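Local coordinates for protein dermonecrotic toxin (Pasteurella multocida, PDB 2EBF) that induces bone resorption and acts as a potent mitogen in atrophic rhinitis of pigs, its C-terminal region, the part described here, carrying a thiol protease-like catalytic triad, at residues H663-T667 with L729-M733; P563-K567 with P717-Y721; H684-H689 with I708-N712. One frame throughout, in Å; residues are numbered along the deposited sequence.

Contact 1. Residues H663-T667 with L729-M733; sequences HQMHT and LALFM
His-663 reaches from its strand into the turn that ends helix 726-730, and every part of its side chain finds a partner there. CB rests on Met-733 CB at 3.7 Å. With CG set between the backbone N and the carbonyl carbon (chi1 72°), the ring lies alongside residues 730-733. Met-733 CE lies over one face in a CH-pi contact, 3.7 Å from the centroid of the His-663 ring and almost on its normal. CD2 lies 3.4 Å from Phe-732 O, a carbonyl hydrogen-bonded to Thr-651 OG1. At the tip, NE2 gives its proton to Ala-730 O at 2.7 Å; the bond is nearly straight (168°) and lies in both the ring plane and the carbonyl plane. The acceptor belongs to the last helical residue, so the helix end may polarise the imidazole. The contact thus lays the C-terminal end of a short helix against strand 660-673, in the antiparallel sheet of the C3 region. Further along that strand, Met-665 has CG between the backbone N and the carbonyl carbon (chi1 80°), 3.6 Å from Leu-729 CD1; the bends at chi2 and chi3 then bring CE to 3.3 Å from Ala-730 O. The same Leu-729 methyl, CD1, reaches Thr-667 CB at 3.6 Å, while the Thr-667 hydroxyl turns to Ser-649. Leu-729 also touches Asp-627, part of the phosphonate pocket.

Contact 2. Residues P563-K567 with P717-Y721; sequences PPQGK and PFVEY
Lys-567 and Val-719 form an antiparallel hydrogen-bonded pair that is the tight part of this contact. Lys-567 N reaches Val-719 O at 2.9 Å, and Val-719 N returns a straighter bond (171°) to Lys-567 O at 2.7 Å. Just before the pair the chain turns through Gly-566, with positive phi (67°), where CA lies 3.5 Å from Val-719 O in a CA-H...O contact and at the edge of the Tyr-721 ring. Phe-718, with CG anti to its backbone N (chi1 -178°), extends its ring toward residues 564-567 and packs against Pro-564; Pro-735 lies against both residues. The other side is more exposed and water-bridged. Gln-565 crosses Glu-720 there with the aliphatic parts closely pressed, CB lying 3.3 Å from Glu-720 CG, while Gln-565 OE1 takes a weak bond from a water that also donates to Glu-720 OE2. That carboxylate oxygen also forms a salt bridge with Lys-724. Lys-567 runs extended as far as CE alongside Tyr-721 before its end bends away; the Tyr-721 hydroxyl bonds to Asp-702. The pattern is that of a short edge strand, 567-568, added to strand 717-720 at the border of an antiparallel sheet.

Contact 3. Residues H684-H689 with I708-N712; sequences HLQFVH and IAQRN
The 3-10 turn 684-686 and the residues after it pass the C-terminal end of helix 701-711, the backbones coming to 6.3 Å between the CA atoms of Val-688 and Arg-711. Arg-711 bridges the two segments. Its chain bends at chi3 (59°), which brings the guanidinium to the carbonyls of the turn and of the residues that follow it. NE donates to Val-688 O at 2.7 Å, close to the guanidinium plane, and NH2 donates to Phe-687 O at 3.1 Å; this second proton arrives from above the carbonyl plane. NH2 also makes weak bonds to Val-688 O and, at 2.8 Å but strongly bent (118°), to His-684 O. The carbonyls of Phe-687 and Val-688 lie at the guanidinium edge, whereas that of His-684 approaches obliquely; NH1 has a salt bridge to Glu-707 of its own helix. NH1 also meets the edge of the His-684 ring, 3.0 Å from CD2, with the two planes almost perpendicular. Next to this, the Asn-712 amide stands nearly upright over the Phe-687 ring. Its ND2 sits above one face toward the rim, and its rotation is fixed by a bond from ND2 to Ile-708 O at 2.9 Å, a carbonyl that also accepts from Asn-712 N on the opposite face of its plane. OD1 takes a proton from a water that accepts from Val-688 N. Phe-687 in turn meets His-666 edge-to-face. An arginine at a helix C-terminus here gathers carbonyls of the loop flanking His-666 and Asp-681, a hydrogen-bonded pair consistent with the His-Asp part of the thiol protease-like triad.

All three contacts involve elements of one antiparallel sheet or pack beside it. Contact 2 lies at its border, is the most exposed and relies on backbone pairing, with a water between Gln-565 and Glu-720. Contact 1 covers a strand further inside with the end of a helix, mixing apolar packing with a single imidazole-carbonyl bond. Contact 3 is likewise partly buried but depends on a guanidinium among carbonyls. Phe-732 packs on Phe-718 and Glu-720, joining contacts 1 and 2, whereas His-666 packs on Phe-687 and Ile-708, joining contacts 1 and 3. Contacts 2 and 3 meet lightly, through Pro-717 and Ala-709.

Contact 1. Residues H663-T667 with L729-M733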
loop_
_atom_site.group_PDB
_atom_site.type_symbol
_atom_site.label_atom_id
_atom_site.label_comp_id
_atom_site.label_asym_id
_atom_site.label_seq_id
_atom_site.Cartn_x
_atom_site.Cartn_y
_atom_site.Cartn_z
ATOM N N HIS A 663 11.751 34.409 7.984
ATOM C CA HIS A 663 12.495 33.465 7.148
ATOM C C HIS A 663 13.977 33.882 7.147
ATOM O O HIS A 663 14.299 35.080 7.125
ATOM C CB HIS A 663 11.912 33.422 5.724
ATOM C CG HIS A 663 12.205 34.641 4.905
ATOM N ND1 HIS A 663 11.538 35.836 5.077
ATOM C CD2 HIS A 663 13.084 34.843 3.892
ATOM C CE1 HIS A 663 12.002 36.725 4.217
ATOM N NE2 HIS A 663 12.939 36.149 3.485
ATOM N N GLN A 664 14.869 32.893 7.200
ATOM C CA GLN A 664 16.311 33.116 7.169
ATOM C C GLN A 664 16.851 32.161 6.108
ATOM O O GLN A 664 16.308 31.075 5.933
ATOM C CB GLN A 664 16.950 32.782 8.532
ATOM C CG GLN A 664 16.416 33.597 9.734
ATOM C CD GLN A 664 16.716 35.096 9.647
ATOM O OE1 GLN A 664 15.843 35.934 9.908
ATOM N NE2 GLN A 664 17.948 35.438 9.289
ATOM N N MET A 665 17.901 32.561 5.397
ATOM C CA MET A 665 18.411 31.714 4.321
ATOM C C MET A 665 19.924 31.768 4.131
ATOM O O MET A 665 20.634 32.617 4.702
ATOM C CB MET A 665 17.677 32.008 2.997
ATOM C CG MET A 665 18.160 33.257 2.238
ATOM S SD MET A 665 18.134 34.832 3.127
ATOM C CE MET A 665 16.381 35.017 3.431
ATOM N N HIS A 666 20.419 30.835 3.329
ATOM C CA HIS A 666 21.831 30.790 2.993
ATOM C C HIS A 666 21.948 30.081 1.658
ATOM O O HIS A 666 21.032 29.356 1.257
ATOM C CB HIS A 666 22.623 30.034 4.073
ATOM C CG HIS A 666 24.114 30.064 3.868
ATOM N ND1 HIS A 666 24.778 31.170 3.380
ATOM C CD2 HIS A 666 25.068 29.142 4.135
ATOM C CE1 HIS A 666 26.075 30.919 3.336
ATOM N NE2 HIS A 666 26.276 29.688 3.776
ATOM N N THR A 667 23.067 30.290 0.972
ATOM C CA THR A 667 23.260 29.734 -0.365
ATOM C C THR A 667 24.745 29.478 -0.601
ATOM O O THR A 667 25.602 30.083 0.055
ATOM C CB THR A 667 22.637 30.692 -1.446
ATOM O OG1 THR A 667 22.459 29.994 -2.691
ATOM C CG2 THR A 667 23.495 31.946 -1.646
ATOM N N LEU A 729 17.246 35.106 -3.687
ATOM C CA LEU A 729 17.787 34.717 -2.391
ATOM C C LEU A 729 17.018 35.367 -1.234
ATOM O O LEU A 729 16.585 34.670 -0.327
ATOM C CB LEU A 729 19.272 35.109 -2.296
ATOM C CG LEU A 729 19.974 34.743 -0.983
ATOM C CD1 LEU A 729 20.109 33.225 -0.833
ATOM C CD2 LEU A 729 21.319 35.430 -0.931
ATOM N N ALA A 730 16.873 36.695 -1.272
ATOM C CA ALA A 730 16.336 37.480 -0.132
ATOM C C ALA A 730 14.939 37.051 0.327
ATOM O O ALA A 730 14.617 37.092 1.533
ATOM C CB ALA A 730 16.353 38.974 -0.462
ATOM N N LEU A 731 14.117 36.645 -0.638
ATOM C CA LEU A 731 12.729 36.242 -0.375
ATOM C C LEU A 731 12.500 34.729 -0.488
ATOM O O LEU A 731 11.356 34.265 -0.483
ATOM C CB LEU A 731 11.774 37.038 -1.289
ATOM C CG LEU A 731 11.617 38.519 -0.908
ATOM C CD1 LEU A 731 10.812 39.273 -1.960
ATOM C CD2 LEU A 731 10.946 38.645 0.456
ATOM N N PHE A 732 13.591 33.963 -0.548
ATOM C CA PHE A 732 13.535 32.496 -0.529
ATOM C C PHE A 732 13.111 31.997 0.851
ATOM O O PHE A 732 13.813 32.195 1.844
ATOM C CB PHE A 732 14.889 31.884 -0.933
ATOM C CG PHE A 732 14.915 30.364 -0.916
ATOM C CD1 PHE A 732 13.878 29.609 -1.487
ATOM C CD2 PHE A 732 15.999 29.694 -0.362
ATOM C CE1 PHE A 732 13.913 28.209 -1.484
ATOM C CE2 PHE A 732 16.045 28.298 -0.349
ATOM C CZ PHE A 732 14.999 27.549 -0.920
ATOM N N MET A 733 11.941 31.369 0.904
ATOM C CA MET A 733 11.383 30.897 2.179
ATOM C C MET A 733 10.796 29.505 2.061
ATOM O O MET A 733 10.486 29.064 0.953
ATOM C CB MET A 733 10.371 31.911 2.773
ATOM C CG MET A 733 9.246 32.356 1.866
ATOM S SD MET A 733 8.259 33.715 2.607
ATOM C CE MET A 733 9.273 35.160 2.310
#

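Contact 2. Residues P563-K567 with P717-Y721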
loop_
_atom_site.group_PDB
_atom_site.type_symbol
_atom_site.label_atom_id
_atom_site.label_comp_id
_atom_site.label_asym_id
_atom_site.label_seq_id
_atom_site.Cartn_x
_atom_site.Cartn_y
_atom_site.Cartn_z
ATOM N N PRO A 563 5.471 18.537 -1.854
ATOM C CA PRO A 563 6.117 19.848 -1.741
ATOM C C PRO A 563 6.739 20.300 -3.065
ATOM O O PRO A 563 6.925 19.477 -3.963
ATOM C CB PRO A 563 7.209 19.624 -0.683
ATOM C CG PRO A 563 6.849 18.381 0.006
ATOM C CD PRO A 563 6.120 17.537 -0.987
ATOM N N PRO A 564 7.076 21.598 -3.181
ATOM C CA PRO A 564 7.462 22.170 -4.474
ATOM C C PRO A 564 8.871 21.819 -5.008
ATOM O O PRO A 564 9.006 21.446 -6.171
ATOM C CB PRO A 564 7.366 23.678 -4.214
ATOM C CG PRO A 564 7.722 23.820 -2.773
ATOM C CD PRO A 564 7.129 22.607 -2.099
ATOM N N GLN A 565 9.914 21.949 -4.191
ATOM C CA GLN A 565 11.266 22.078 -4.768
ATOM C C GLN A 565 12.319 21.447 -3.922
ATOM O O GLN A 565 12.577 21.882 -2.795
ATOM C CB GLN A 565 11.661 23.545 -4.963
ATOM C CG GLN A 565 10.545 24.546 -5.267
ATOM C CD GLN A 565 10.434 24.905 -6.731
ATOM O OE1 GLN A 565 11.322 24.595 -7.537
ATOM N NE2 GLN A 565 9.343 25.579 -7.089
ATOM N N GLY A 566 12.967 20.428 -4.439
ATOM C CA GLY A 566 14.035 19.866 -3.647
ATOM C C GLY A 566 13.431 19.230 -2.416
ATOM O O GLY A 566 12.794 18.188 -2.525
ATOM N N LYS A 567 13.588 19.842 -1.243
ATOM C CA LYS A 567 13.383 19.032 -0.047
ATOM C C LYS A 567 13.153 19.755 1.279
ATOM O O LYS A 567 13.920 20.631 1.652
ATOM C CB LYS A 567 14.571 18.071 0.094
ATOM C CG LYS A 567 14.404 17.029 1.188
ATOM C CD LYS A 567 15.654 16.196 1.369
ATOM C CE LYS A 567 15.464 15.173 2.494
ATOM N NZ LYS A 567 14.205 14.363 2.297
ATOM N N PRO A 717 13.462 23.480 8.029
ATOM C CA PRO A 717 14.318 23.916 6.926
ATOM C C PRO A 717 13.963 23.272 5.591
ATOM O O PRO A 717 13.490 22.131 5.546
ATOM C CB PRO A 717 15.735 23.530 7.383
ATOM C CG PRO A 717 15.543 22.484 8.417
ATOM C CD PRO A 717 14.203 22.686 9.031
ATOM N N PHE A 718 14.138 24.048 4.526
ATOM C CA PHE A 718 13.831 23.630 3.167
ATOM C C PHE A 718 15.029 23.897 2.248
ATOM O O PHE A 718 15.611 24.983 2.274
ATOM C CB PHE A 718 12.634 24.429 2.669
ATOM C CG PHE A 718 12.187 24.063 1.313
ATOM C CD1 PHE A 718 11.554 22.841 1.073
ATOM C CD2 PHE A 718 12.336 24.969 0.264
ATOM C CE1 PHE A 718 11.105 22.520 -0.207
ATOM C CE2 PHE A 718 11.900 24.658 -1.007
ATOM C CZ PHE A 718 11.279 23.434 -1.247
ATOM N N VAL A 719 15.369 22.913 1.423
ATOM C CA VAL A 719 16.527 23.005 0.527
ATOM C C VAL A 719 16.066 23.017 -0.929
ATOM O O VAL A 719 15.186 22.233 -1.320
ATOM C CB VAL A 719 17.516 21.845 0.783
ATOM C CG1 VAL A 719 18.709 21.866 -0.193
ATOM C CG2 VAL A 719 18.046 21.910 2.222
ATOM N N GLU A 720 16.611 23.936 -1.714
ATOM C CA GLU A 720 16.515 23.845 -3.165
ATOM C C GLU A 720 17.920 23.709 -3.724
ATOM O O GLU A 720 18.829 24.437 -3.317
ATOM C CB GLU A 720 15.832 25.071 -3.764
ATOM C CG GLU A 720 14.311 25.054 -3.632
ATOM C CD GLU A 720 13.647 26.251 -4.318
ATOM O OE1 GLU A 720 12.471 26.564 -3.981
ATOM O OE2 GLU A 720 14.288 26.867 -5.195
ATOM N N TYR A 721 18.094 22.793 -4.672
ATOM C CA TYR A 721 19.421 22.482 -5.219
ATOM C C TYR A 721 19.845 23.410 -6.373
ATOM O O TYR A 721 20.172 22.952 -7.479
ATOM C CB TYR A 721 19.480 21.000 -5.593
ATOM C CG TYR A 721 19.271 20.115 -4.377
ATOM C CD1 TYR A 721 20.332 19.794 -3.542
ATOM C CD2 TYR A 721 17.997 19.638 -4.038
ATOM C CE1 TYR A 721 20.144 18.998 -2.394
ATOM C CE2 TYR A 721 17.797 18.847 -2.902
ATOM C CZ TYR A 721 18.872 18.531 -2.087
ATOM O OH TYR A 721 18.675 17.742 -0.965
HETATM O O HOH W 1 14.604 25.543 -7.304
#

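Contact 3. Residues H684-H689 with I708-N712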
loop_
_atom_site.group_PDB
_atom_site.type_symbol
_atom_site.label_atom_id
_atom_site.label_comp_id
_atom_site.label_asym_id
_atom_site.label_seq_id
_atom_site.Cartn_x
_atom_site.Cartn_y
_atom_site.Cartn_z
ATOM N N HIS A 684 30.148 30.966 5.206
ATOM C CA HIS A 684 29.503 30.229 6.298
ATOM C C HIS A 684 29.855 30.752 7.702
ATOM O O HIS A 684 29.162 30.441 8.677
ATOM C CB HIS A 684 29.831 28.737 6.195
ATOM C CG HIS A 684 31.118 28.357 6.857
ATOM N ND1 HIS A 684 32.347 28.759 6.380
ATOM C CD2 HIS A 684 31.366 27.617 7.961
ATOM C CE1 HIS A 684 33.299 28.277 7.163
ATOM N NE2 HIS A 684 32.729 27.582 8.129
ATOM N N LEU A 685 30.930 31.534 7.808
ATOM C CA LEU A 685 31.339 32.086 9.111
ATOM C C LEU A 685 30.432 33.226 9.579
ATOM O O LEU A 685 30.592 33.736 10.692
ATOM C CB LEU A 685 32.819 32.506 9.121
ATOM C CG LEU A 685 33.875 31.389 9.092
ATOM C CD1 LEU A 685 35.257 31.980 9.322
ATOM C CD2 LEU A 685 33.591 30.273 10.110
ATOM N N GLN A 686 29.470 33.620 8.742
ATOM C CA GLN A 686 28.438 34.546 9.204
ATOM C C GLN A 686 27.543 33.882 10.261
ATOM O O GLN A 686 26.816 34.558 10.991
ATOM C CB GLN A 686 27.664 35.199 8.034
ATOM C CG GLN A 686 26.690 34.340 7.280
ATOM C CD GLN A 686 26.265 34.957 5.934
ATOM O OE1 GLN A 686 26.562 34.409 4.865
ATOM N NE2 GLN A 686 25.575 36.098 5.985
ATOM N N PHE A 687 27.637 32.553 10.351
ATOM C CA PHE A 687 26.847 31.753 11.282
ATOM C C PHE A 687 27.739 31.199 12.371
ATOM O O PHE A 687 28.937 30.999 12.163
ATOM C CB PHE A 687 26.136 30.602 10.553
ATOM C CG PHE A 687 25.389 31.047 9.335
ATOM C CD1 PHE A 687 24.326 31.940 9.449
ATOM C CD2 PHE A 687 25.752 30.589 8.076
ATOM C CE1 PHE A 687 23.641 32.387 8.316
ATOM C CE2 PHE A 687 25.070 31.025 6.942
ATOM C CZ PHE A 687 24.011 31.911 7.060
ATOM N N VAL A 688 27.133 30.928 13.522
ATOM C CA VAL A 688 27.858 30.459 14.703
ATOM C C VAL A 688 28.715 29.223 14.382
ATOM O O VAL A 688 28.277 28.320 13.651
ATOM C CB VAL A 688 26.881 30.247 15.896
ATOM C CG1 VAL A 688 25.992 29.026 15.693
ATOM C CG2 VAL A 688 27.637 30.152 17.182
ATOM N N HIS A 689 29.937 29.200 14.917
ATOM C CA HIS A 689 30.956 28.240 14.487
ATOM C C HIS A 689 32.013 28.021 15.553
ATOM O O HIS A 689 32.160 28.829 16.482
ATOM C CB HIS A 689 31.647 28.754 13.219
ATOM C CG HIS A 689 32.225 30.127 13.366
ATOM N ND1 HIS A 689 33.487 30.354 13.879
ATOM C CD2 HIS A 689 31.708 31.347 13.088
ATOM C CE1 HIS A 689 33.725 31.653 13.900
ATOM N NE2 HIS A 689 32.663 32.278 13.423
ATOM N N ILE A 708 24.423 23.625 8.119
ATOM C CA ILE A 708 23.871 24.972 8.199
ATOM C C ILE A 708 22.575 24.999 9.025
ATOM O O ILE A 708 22.377 25.888 9.846
ATOM C CB ILE A 708 23.633 25.565 6.766
ATOM C CG1 ILE A 708 24.964 25.670 5.985
ATOM C CG2 ILE A 708 22.989 26.929 6.852
ATOM C CD1 ILE A 708 26.050 26.556 6.646
ATOM N N ALA A 709 21.694 24.029 8.802
ATOM C CA ALA A 709 20.436 23.975 9.544
ATOM C C ALA A 709 20.694 23.781 11.043
ATOM O O ALA A 709 20.091 24.448 11.878
ATOM C CB ALA A 709 19.534 22.864 8.999
ATOM N N GLN A 710 21.608 22.880 11.372
ATOM C CA GLN A 710 21.909 22.576 12.776
ATOM C C GLN A 710 22.556 23.755 13.497
ATOM O O GLN A 710 22.154 24.122 14.611
ATOM C CB GLN A 710 22.787 21.329 12.872
ATOM C CG GLN A 710 22.041 20.038 12.558
ATOM C CD GLN A 710 22.877 18.790 12.757
ATOM O OE1 GLN A 710 24.108 18.836 12.779
ATOM N NE2 GLN A 710 22.202 17.650 12.878
ATOM N N ARG A 711 23.544 24.373 12.852
ATOM C CA ARG A 711 24.247 25.507 13.461
ATOM C C ARG A 711 23.295 26.655 13.759
ATOM O O ARG A 711 23.428 27.351 14.783
ATOM C CB ARG A 711 25.409 25.978 12.581
ATOM C CG ARG A 711 26.603 25.053 12.648
ATOM C CD ARG A 711 27.598 25.290 11.534
ATOM N NE ARG A 711 28.138 26.650 11.508
ATOM C CZ ARG A 711 28.875 27.122 10.505
ATOM N NH1 ARG A 711 29.155 26.337 9.480
ATOM N NH2 ARG A 711 29.337 28.364 10.525
ATOM N N ASN A 712 22.322 26.830 12.874
ATOM C CA ASN A 712 21.373 27.919 12.981
ATOM C C ASN A 712 20.091 27.577 13.732
ATOM O O ASN A 712 19.162 28.396 13.779
ATOM C CB ASN A 712 21.051 28.453 11.584
ATOM C CG ASN A 712 22.176 29.282 11.018
ATOM O OD1 ASN A 712 22.455 30.390 11.499
ATOM N ND2 ASN A 712 22.839 28.755 10.000
HETATM O O HOH W 2 24.281 31.321 13.419
#